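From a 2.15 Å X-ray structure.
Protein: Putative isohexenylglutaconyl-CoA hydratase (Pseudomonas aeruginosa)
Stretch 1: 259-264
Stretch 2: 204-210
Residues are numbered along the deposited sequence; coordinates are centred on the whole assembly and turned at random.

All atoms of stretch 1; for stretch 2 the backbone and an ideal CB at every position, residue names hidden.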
# COMPACT_ATOMS: atom_id res chain seq x y z
N LYS A 259 29.11 21.03 4.29
CA LYS A 259 28.51 19.84 4.80
C LYS A 259 28.25 20.11 6.27
O LYS A 259 29.09 20.73 6.94
CB LYS A 259 29.50 18.67 4.59
CG LYS A 259 30.77 18.85 5.44
CD LYS A 259 31.99 17.95 5.09
CE LYS A 259 32.53 17.87 3.65
NZ LYS A 259 33.97 17.39 3.75
N PRO A 260 27.09 19.68 6.80
CA PRO A 260 26.95 19.68 8.27
C PRO A 260 27.93 18.66 8.85
O PRO A 260 28.43 17.82 8.13
CB PRO A 260 25.49 19.25 8.48
CG PRO A 260 25.15 18.45 7.27
CD PRO A 260 25.93 19.07 6.14
N VAL A 261 28.21 18.74 10.14
CA VAL A 261 29.29 17.96 10.69
C VAL A 261 29.08 16.45 10.56
O VAL A 261 30.03 15.73 10.21
CB VAL A 261 29.62 18.34 12.16
CG1 VAL A 261 28.43 18.13 13.07
CG2 VAL A 261 30.86 17.60 12.63
N TRP A 262 27.86 15.98 10.82
CA TRP A 262 27.54 14.55 10.73
C TRP A 262 27.88 14.05 9.37
O TRP A 262 28.20 12.91 9.23
CB TRP A 262 26.07 14.22 11.04
CG TRP A 262 25.07 15.01 10.19
CD1 TRP A 262 24.69 14.75 8.91
CD2 TRP A 262 24.34 16.18 10.59
NE1 TRP A 262 23.77 15.67 8.49
CE2 TRP A 262 23.55 16.57 9.51
CE3 TRP A 262 24.31 16.94 11.75
CZ2 TRP A 262 22.73 17.69 9.55
CZ3 TRP A 262 23.46 18.05 11.80
CH2 TRP A 262 22.69 18.41 10.71
N ALA A 263 27.82 14.91 8.35
CA ALA A 263 28.15 14.50 6.98
C ALA A 263 29.64 14.52 6.67
O ALA A 263 30.01 14.32 5.51
CB ALA A 263 27.43 15.37 6.02
N GLN A 264 30.48 14.74 7.69
CA GLN A 264 31.96 14.78 7.58
C GLN A 264 32.59 13.43 7.95
O GLN A 264 32.99 13.22 9.09
CB GLN A 264 32.58 15.86 8.48
CG GLN A 264 32.32 17.25 8.00
CD GLN A 264 32.63 18.37 8.96
OE1 GLN A 264 33.42 18.21 9.89
NE2 GLN A 264 32.00 19.54 8.73
N UNK A 204 23.15 8.00 3.67
CA UNK A 204 22.70 8.05 5.04
C UNK A 204 23.53 8.98 5.89
O UNK A 204 23.03 9.54 6.89
CB UNK A 204 22.71 6.65 5.65
N UNK A 205 24.81 9.14 5.55
CA UNK A 205 25.72 9.92 6.39
C UNK A 205 25.48 11.44 6.24
O UNK A 205 25.92 12.23 7.10
CB UNK A 205 27.17 9.58 6.04
N UNK A 206 24.80 11.83 5.14
CA UNK A 206 24.30 13.18 4.94
C UNK A 206 23.27 13.52 6.03
O UNK A 206 23.08 14.68 6.38
CB UNK A 206 23.68 13.32 3.55
N UNK A 207 22.61 12.49 6.56
CA UNK A 207 21.40 12.63 7.36
C UNK A 207 21.68 12.57 8.85
O UNK A 207 22.35 11.65 9.34
CB UNK A 207 20.39 11.54 6.98
N UNK A 208 21.19 13.55 9.59
CA UNK A 208 21.42 13.61 11.06
C UNK A 208 20.72 12.48 11.82
O UNK A 208 19.63 12.03 11.43
CB UNK A 208 20.94 14.95 11.61
N UNK A 209 21.31 12.02 12.92
CA UNK A 209 20.74 10.88 13.65
C UNK A 209 19.50 11.14 14.52
O UNK A 209 18.61 10.31 14.59
CB UNK A 209 21.83 10.30 14.55
N UNK A 210 19.43 12.27 15.21
CA UNK A 210 18.21 12.57 15.94
C UNK A 210 17.07 12.91 14.99
O UNK A 210 15.92 12.56 15.27
CB UNK A 210 18.45 13.72 16.92

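Stretch 1 offers one dominant feature, the indole of W262, set by a chi1 of 54° (p) so that it reaches the other backbone; much of the contact is therefore decided by main chain before any side chain is chosen.

Position 204 has nothing of stretch 1 within 5.5 Å of its ideal CB, so the contact sets no preference. It is L204, whose carbonyl O accepts a 3.0 Å hydrogen bond from the backbone N of position 207, closing the turn.

At 205 the CA-to-CB bond points sideways, and the ideal CB lies 4.7 Å from W262 O. A small residue would fit, as would a long one able to turn outward. The deposited R205 takes the second course: its chain starts beside stretch 1 and its end leads away. Its backbone does the closer work, with R205 O 3.2 Å from A263 CA in a CA-H...O contact. The same R205 O is also 3.2 Å from W262 O, but these are two acceptors and do not hydrogen-bond to each other.

Position 206 points its CB away, with the CB of A263 4.9 Å from the ideal CB. Many side chains would suit, polar or long ones included, because the indole donor is met by the carbonyl. The residue is R206; W262 NE1 donates to R206 O at 2.4 Å, a very short hydrogen bond with an angle of 137°. The methyl of A263 also packs on the backbone, A263 CB lying 4.0 Å from R206 CA.

Position 207 also points away and its ideal CB has nothing of stretch 1 within 5.5 Å, so the contact leaves the choice wide; its phi/psi of -99/129 is extended. C207 is found there, and its part in the contact is main chain: its C atom lies 3.7 Å from W262 CD1.

Position 208 is the most discriminating. The ideal CB sits 3.7 Å from W262 CE2, over the indole, which favours a small apolar group; the N-cap position before a helix would also make serine, threonine or aspartate plausible. A208 supplies a bare methyl, its CB 3.6 Å from the centroid of the six-membered ring of W262 and 6° off the normal, a CH-pi contact over the face.

At 209, phi of -77° at the first turn of a helix admits proline, among many others. P209 fits this, and its CD approaches W262 CB at 4.5 Å, a loose apolar contact.

Position 210 is out of reach and unconstrained here; N210 uses its ND2 in a hydrogen bond elsewhere in the structure.

Stretch 2, residues 204-210: LRRCAPN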
# COMPACT_ATOMS: atom_id res chain seq x y z
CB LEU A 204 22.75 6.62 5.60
CG LEU A 204 22.51 6.30 7.08
CD1 LEU A 204 23.71 6.58 7.96
CD2 LEU A 204 21.27 6.97 7.60
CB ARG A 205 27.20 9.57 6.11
CG ARG A 205 27.61 8.10 6.43
CD ARG A 205 27.91 7.84 7.91
NE ARG A 205 29.02 6.91 8.11
CZ ARG A 205 29.61 6.64 9.29
NH1 ARG A 205 29.23 7.22 10.42
NH2 ARG A 205 30.61 5.77 9.34
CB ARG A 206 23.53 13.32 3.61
CG ARG A 206 24.19 12.91 2.32
CD ARG A 206 25.50 13.61 2.14
NE ARG A 206 26.19 13.19 0.92
CZ ARG A 206 27.15 12.26 0.87
NH1 ARG A 206 27.57 11.63 2.00
NH2 ARG A 206 27.71 11.95 -0.31
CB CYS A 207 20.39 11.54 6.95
SG CYS A 207 19.86 11.65 5.18
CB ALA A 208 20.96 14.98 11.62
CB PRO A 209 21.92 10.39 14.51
CG PRO A 209 22.89 11.51 14.55
CD PRO A 209 22.73 12.25 13.27
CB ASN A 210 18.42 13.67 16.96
CG ASN A 210 19.44 13.30 17.98
OD1 ASN A 210 19.13 12.69 19.01
ND2 ASN A 210 20.68 13.65 17.71
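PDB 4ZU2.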